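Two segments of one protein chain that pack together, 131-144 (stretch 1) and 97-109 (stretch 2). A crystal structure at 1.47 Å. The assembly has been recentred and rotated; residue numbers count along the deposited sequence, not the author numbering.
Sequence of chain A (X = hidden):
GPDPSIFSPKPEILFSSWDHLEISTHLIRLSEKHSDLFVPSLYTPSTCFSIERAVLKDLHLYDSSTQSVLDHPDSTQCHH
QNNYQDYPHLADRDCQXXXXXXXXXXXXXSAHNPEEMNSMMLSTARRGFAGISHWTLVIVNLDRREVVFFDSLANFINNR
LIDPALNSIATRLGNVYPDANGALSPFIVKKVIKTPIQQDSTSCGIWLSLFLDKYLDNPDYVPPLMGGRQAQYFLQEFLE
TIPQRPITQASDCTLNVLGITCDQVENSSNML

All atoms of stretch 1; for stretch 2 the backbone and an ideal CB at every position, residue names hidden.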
# COMPACT_ATOMS: atom_id res chain seq x y z
N GLY A 131 4.72 -16.80 -8.48
CA GLY A 131 5.80 -16.30 -9.34
C GLY A 131 5.39 -15.48 -10.55
O GLY A 131 6.24 -15.03 -11.30
N ILE A 132 4.09 -15.28 -10.76
CA ILE A 132 3.61 -14.42 -11.85
C ILE A 132 3.40 -13.06 -11.32
O ILE A 132 3.81 -12.13 -11.96
CB ILE A 132 2.31 -14.92 -12.43
CG1 ILE A 132 2.53 -16.30 -12.98
CG2 ILE A 132 1.80 -14.02 -13.53
CD1 ILE A 132 1.42 -16.75 -13.86
N SER A 133 2.80 -12.96 -10.14
CA SER A 133 2.64 -11.67 -9.43
C SER A 133 3.96 -11.13 -8.93
O SER A 133 4.76 -11.91 -8.42
CB SER A 133 1.80 -11.87 -8.16
OG SER A 133 0.52 -12.30 -8.50
N HIS A 134 4.16 -9.80 -8.99
CA HIS A 134 5.14 -9.18 -8.11
C HIS A 134 4.41 -8.12 -7.31
O HIS A 134 3.59 -7.40 -7.86
CB HIS A 134 6.33 -8.54 -8.86
CG HIS A 134 7.36 -7.95 -7.94
ND1 HIS A 134 8.05 -8.72 -7.01
CD2 HIS A 134 7.79 -6.67 -7.75
CE1 HIS A 134 8.86 -7.94 -6.31
NE2 HIS A 134 8.74 -6.70 -6.75
N TRP A 135 4.67 -8.09 -6.01
CA TRP A 135 4.04 -7.15 -5.09
C TRP A 135 5.03 -6.14 -4.57
O TRP A 135 6.15 -6.51 -4.20
CB TRP A 135 3.44 -7.92 -3.91
CG TRP A 135 2.28 -8.77 -4.26
CD1 TRP A 135 2.25 -10.13 -4.41
CD2 TRP A 135 0.96 -8.33 -4.42
NE1 TRP A 135 0.98 -10.56 -4.72
CE2 TRP A 135 0.15 -9.46 -4.69
CE3 TRP A 135 0.35 -7.07 -4.38
CZ2 TRP A 135 -1.23 -9.35 -4.93
CZ3 TRP A 135 -1.01 -6.97 -4.60
CH2 TRP A 135 -1.78 -8.09 -4.87
N THR A 136 4.60 -4.87 -4.55
CA THR A 136 5.35 -3.79 -3.94
C THR A 136 4.40 -2.99 -3.08
O THR A 136 3.21 -3.32 -2.97
CB THR A 136 5.96 -2.89 -5.01
OG1 THR A 136 4.92 -2.34 -5.84
CG2 THR A 136 6.93 -3.66 -5.91
N LEU A 137 4.90 -1.94 -2.42
CA LEU A 137 4.06 -1.19 -1.46
C LEU A 137 4.29 0.30 -1.67
O LEU A 137 5.44 0.75 -1.72
CB LEU A 137 4.46 -1.57 -0.03
CG LEU A 137 3.66 -0.89 1.09
CD1 LEU A 137 2.21 -1.39 1.06
CD2 LEU A 137 4.32 -1.13 2.46
N VAL A 138 3.21 1.09 -1.71
CA VAL A 138 3.33 2.57 -1.75
C VAL A 138 2.70 3.05 -0.46
O VAL A 138 1.54 2.74 -0.13
CB VAL A 138 2.57 3.15 -2.96
CG1 VAL A 138 2.47 4.69 -2.88
CG2 VAL A 138 3.24 2.74 -4.27
N ILE A 139 3.46 3.81 0.33
CA ILE A 139 2.94 4.39 1.55
C ILE A 139 2.85 5.91 1.38
O ILE A 139 3.83 6.57 0.99
CB ILE A 139 3.89 4.12 2.74
CG1 ILE A 139 4.14 2.62 2.94
CG2 ILE A 139 3.30 4.80 4.04
CD1 ILE A 139 5.27 2.31 3.92
N VAL A 140 1.70 6.49 1.70
CA VAL A 140 1.54 7.95 1.78
C VAL A 140 1.49 8.28 3.26
O VAL A 140 0.62 7.77 3.99
CB VAL A 140 0.27 8.42 1.05
CG1 VAL A 140 0.01 9.91 1.33
CG2 VAL A 140 0.43 8.15 -0.45
N ASN A 141 2.42 9.12 3.71
CA ASN A 141 2.48 9.54 5.11
C ASN A 141 2.21 11.03 5.14
O ASN A 141 3.05 11.84 4.71
CB ASN A 141 3.83 9.17 5.75
CG ASN A 141 3.89 9.45 7.23
OD1 ASN A 141 3.36 10.45 7.71
ND2 ASN A 141 4.56 8.57 7.97
N LEU A 142 1.02 11.41 5.60
CA LEU A 142 0.65 12.82 5.56
C LEU A 142 1.44 13.65 6.58
O LEU A 142 1.69 14.86 6.36
CB LEU A 142 -0.87 12.99 5.83
CG LEU A 142 -1.86 12.29 4.86
CD1 LEU A 142 -3.28 12.52 5.33
CD2 LEU A 142 -1.67 12.84 3.43
N ASP A 143 1.81 13.04 7.70
CA ASP A 143 2.52 13.76 8.76
C ASP A 143 3.94 14.09 8.32
O ASP A 143 4.44 15.20 8.58
CB ASP A 143 2.57 12.94 10.06
CG ASP A 143 1.25 12.95 10.82
OD1 ASP A 143 0.59 14.03 10.93
OD2 ASP A 143 0.87 11.88 11.32
N ARG A 144 4.56 13.17 7.59
CA ARG A 144 5.95 13.33 7.16
C ARG A 144 6.06 13.91 5.75
O ARG A 144 7.18 14.22 5.30
CB ARG A 144 6.73 12.00 7.27
CG ARG A 144 7.03 11.64 8.73
CD ARG A 144 7.54 10.25 8.87
NE ARG A 144 8.83 10.06 8.22
CZ ARG A 144 10.02 10.18 8.83
NH1 ARG A 144 10.11 10.55 10.09
NH2 ARG A 144 11.13 9.91 8.15
N UNK A 97 -10.04 10.18 9.33
CA UNK A 97 -9.14 10.32 10.48
C UNK A 97 -7.78 9.57 10.43
O UNK A 97 -7.18 9.20 11.45
CB UNK A 97 -9.90 9.85 11.72
N UNK A 98 -7.28 9.32 9.24
CA UNK A 98 -6.06 8.53 9.14
C UNK A 98 -4.86 9.38 8.75
O UNK A 98 -5.03 10.47 8.16
CB UNK A 98 -6.25 7.40 8.12
N UNK A 99 -3.64 8.86 8.99
CA UNK A 99 -2.42 9.60 8.67
C UNK A 99 -1.45 8.89 7.75
O UNK A 99 -0.65 9.52 7.04
CB UNK A 99 -1.69 9.95 9.97
N UNK A 100 -1.51 7.56 7.73
CA UNK A 100 -0.61 6.75 6.95
C UNK A 100 -1.47 5.83 6.09
O UNK A 100 -2.35 5.11 6.63
CB UNK A 100 0.36 5.96 7.84
N UNK A 101 -1.23 5.85 4.78
CA UNK A 101 -2.04 5.10 3.82
C UNK A 101 -1.12 4.14 3.09
O UNK A 101 -0.20 4.58 2.41
CB UNK A 101 -2.76 6.03 2.84
N UNK A 102 -1.35 2.84 3.22
CA UNK A 102 -0.42 1.87 2.66
C UNK A 102 -1.07 0.96 1.62
O UNK A 102 -2.02 0.24 1.98
CB UNK A 102 0.18 1.02 3.78
N UNK A 103 -0.56 0.95 0.39
CA UNK A 103 -1.21 0.29 -0.73
C UNK A 103 -0.36 -0.80 -1.31
O UNK A 103 0.70 -0.56 -1.90
CB UNK A 103 -1.56 1.30 -1.82
N UNK A 104 -0.86 -2.03 -1.24
CA UNK A 104 -0.21 -3.13 -1.99
C UNK A 104 -0.36 -2.83 -3.48
O UNK A 104 -1.46 -2.47 -3.95
CB UNK A 104 -0.82 -4.49 -1.64
N UNK A 105 0.72 -2.97 -4.23
CA UNK A 105 0.74 -2.62 -5.64
C UNK A 105 1.26 -3.83 -6.41
O UNK A 105 2.38 -4.29 -6.15
CB UNK A 105 1.60 -1.38 -5.90
N UNK A 106 0.46 -4.30 -7.37
CA UNK A 106 0.69 -5.50 -8.17
C UNK A 106 1.28 -5.09 -9.51
O UNK A 106 0.85 -4.12 -10.11
CB UNK A 106 -0.60 -6.29 -8.36
N UNK A 107 2.29 -5.84 -9.99
CA UNK A 107 2.93 -5.54 -11.27
C UNK A 107 3.32 -6.78 -12.04
O UNK A 107 3.73 -7.76 -11.44
CB UNK A 107 4.17 -4.67 -11.04
N UNK A 108 3.25 -6.67 -13.35
CA UNK A 108 3.82 -7.68 -14.24
C UNK A 108 4.44 -6.91 -15.39
O UNK A 108 3.80 -6.02 -15.96
CB UNK A 108 2.78 -8.69 -14.72
N UNK A 109 5.68 -7.26 -15.77
CA UNK A 109 6.38 -6.51 -16.81
C UNK A 109 5.80 -6.64 -18.22
O UNK A 109 6.17 -5.82 -19.09
CB UNK A 109 7.84 -6.96 -16.84

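Stretch 2 runs antiparallel to stretch 1, and backbone pairing from 100 to 107 sends alternate side chains to opposite faces of the sheet. Even positions share a face with Trp-135, Leu-137, Ile-139 and Asn-141; odd positions share the other with His-134, Thr-136, Val-138 and Val-140.

Positions 97 and 98 have no atom of stretch 1 within 5.5 Å of the ideal CB, so many residues would fit; they are Asn-97 and Phe-98, the latter with its ring leading away.

At 99 the CA-to-CB bond points sideways, yet the ideal CB lies 3.5 Å from Asp-143 OD2. A carboxylate so close favours a basic or hydrogen-bonding side chain. Arg-99 folds back with chi1, chi2 and chi3 all m, forming a salt bridge from NH2 to Asp-143 OD1 (2.8 Å), while Leu-142 CB covers one face of the guanidinium. Arg-99 O accepts from Leu-142 N at 2.9 Å.

Position 100 sits beside Ile-139 CG2 and the amide of Asn-141, with extended backbone angles; a beta-branched aliphatic or a modest polar residue would suit. Ile-100 brings CG2 to 3.6 Å from Ile-139 CG2 and CD1 to 3.8 Å from Asn-141 ND2.

At 101 the neighbours are Val-140 and the reach of Leu-142, so an aliphatic or aromatic group is expected. Tyr-101 packs CE1 3.9 Å from Leu-142 CD1, and its backbone N and O both bond with Val-140.

At 102 the ideal CB lies 4.2 Å from Leu-137 CD1 and 4.4 Å from Ile-139 CG1. Small apolar residues suit this spot, though a larger one is not excluded by these atoms alone. Ala-102 places its methyl there, CB 4.1 Å from Leu-137 CD1.

Beside Val-138, 103 would accept a valine, isoleucine or aromatic. Tyr-103 has its CB 4.5 Å from Val-138 CB, and its ring turns an edge toward Val-138 O; the hydroxyl is bonded elsewhere in the structure.

Position 104 is a non-hydrogen-bonded pair with Leu-137, so its N need not donate to stretch 1, and phi of -65° permits proline, though other apolar residues would fit near Trp-135 CZ3. Pro-104 CB lies 4.0 Å from Trp-135 CZ3.

At 105 Thr-136 OG1 and Val-138 CG2 adjoin the CB, leaving room for an aliphatic chain. Leu-105 places CD1 3.8 Å from Val-138 CG2. A water joins its O to His-134 O and Thr-136 OG1.

Position 106 faces the indole of Trp-135, with Ser-133 OG off to one side, about 6.1 Å from the ideal CB: a large side chain carrying a donor could use both. Trp-106 presents its edge to the Trp-135 face, the planes at 80°, and its NE1 donates to Ser-133 OG (2.9 Å).

Near His-134, 107 tolerates polar or aromatic groups; His-107 pairs through its backbone.

At 108 CA-to-CB points sideways, and Ile-132 O is 4.5 Å from the ideal CB; a flat or polar group suits. His-108 CD2 comes to 3.3 Å from Ile-132 O.

Position 109, out of reach, is Pro-109.

Stretch 2 (97-109) NFRIYAYPLWHHP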
# COMPACT_ATOMS: atom_id res chain seq x y z
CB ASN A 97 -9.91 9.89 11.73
CG ASN A 97 -9.31 10.44 12.99
OD1 ASN A 97 -8.56 11.42 12.94
ND2 ASN A 97 -9.62 9.81 14.13
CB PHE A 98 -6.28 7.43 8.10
CG PHE A 98 -7.32 6.45 8.49
CD1 PHE A 98 -7.01 5.45 9.40
CD2 PHE A 98 -8.60 6.50 7.97
CE1 PHE A 98 -7.94 4.52 9.79
CE2 PHE A 98 -9.57 5.57 8.38
CZ PHE A 98 -9.20 4.56 9.27
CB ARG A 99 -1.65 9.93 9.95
CG ARG A 99 -2.47 10.73 10.93
CD ARG A 99 -3.06 12.00 10.28
NE ARG A 99 -2.04 13.01 9.99
CZ ARG A 99 -2.28 14.14 9.32
NH1 ARG A 99 -3.50 14.34 8.83
NH2 ARG A 99 -1.32 15.06 9.14
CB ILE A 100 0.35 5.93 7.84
CG1 ILE A 100 1.17 6.87 8.73
CG2 ILE A 100 1.23 5.02 6.94
CD1 ILE A 100 2.07 6.21 9.70
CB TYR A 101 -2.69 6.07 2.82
CG TYR A 101 -3.74 6.97 3.44
CD1 TYR A 101 -3.40 7.95 4.37
CD2 TYR A 101 -5.09 6.89 3.03
CE1 TYR A 101 -4.40 8.76 4.95
CE2 TYR A 101 -6.08 7.71 3.57
CZ TYR A 101 -5.73 8.63 4.54
OH TYR A 101 -6.69 9.44 5.12
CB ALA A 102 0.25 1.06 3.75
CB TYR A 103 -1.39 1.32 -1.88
CG TYR A 103 -2.33 2.44 -1.55
CD1 TYR A 103 -1.90 3.56 -0.81
CD2 TYR A 103 -3.68 2.34 -1.90
CE1 TYR A 103 -2.82 4.57 -0.48
CE2 TYR A 103 -4.61 3.32 -1.55
CZ TYR A 103 -4.18 4.41 -0.82
OH TYR A 103 -5.12 5.38 -0.50
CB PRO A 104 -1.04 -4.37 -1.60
CG PRO A 104 -1.63 -3.97 -0.22
CD PRO A 104 -1.94 -2.51 -0.34
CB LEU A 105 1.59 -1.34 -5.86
CG LEU A 105 1.47 -0.64 -7.22
CD1 LEU A 105 1.93 0.79 -7.22
CD2 LEU A 105 2.44 -1.38 -8.17
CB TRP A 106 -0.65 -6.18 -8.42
CG TRP A 106 -0.53 -7.51 -9.06
CD1 TRP A 106 -0.48 -8.71 -8.42
CD2 TRP A 106 -0.51 -7.80 -10.48
NE1 TRP A 106 -0.40 -9.74 -9.35
CE2 TRP A 106 -0.42 -9.21 -10.61
CE3 TRP A 106 -0.55 -7.01 -11.64
CZ2 TRP A 106 -0.36 -9.83 -11.85
CZ3 TRP A 106 -0.48 -7.65 -12.89
CH2 TRP A 106 -0.40 -9.03 -12.98
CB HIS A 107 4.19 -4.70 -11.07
CG HIS A 107 4.75 -4.17 -12.35
ND1 HIS A 107 4.08 -3.21 -13.10
CD2 HIS A 107 5.90 -4.44 -13.01
CE1 HIS A 107 4.81 -2.93 -14.18
NE2 HIS A 107 5.91 -3.66 -14.14
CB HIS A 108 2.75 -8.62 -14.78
CG HIS A 108 3.33 -9.82 -15.46
ND1 HIS A 108 3.88 -9.77 -16.72
CD2 HIS A 108 3.47 -11.10 -15.03
CE1 HIS A 108 4.32 -10.98 -17.05
NE2 HIS A 108 4.08 -11.80 -16.04
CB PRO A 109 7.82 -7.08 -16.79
CG PRO A 109 7.92 -7.83 -15.45
CD PRO A 109 6.53 -8.30 -15.14
O HOH W 1 4.23 -4.42 -7.82
O HOH W 2 5.40 -10.02 -12.11
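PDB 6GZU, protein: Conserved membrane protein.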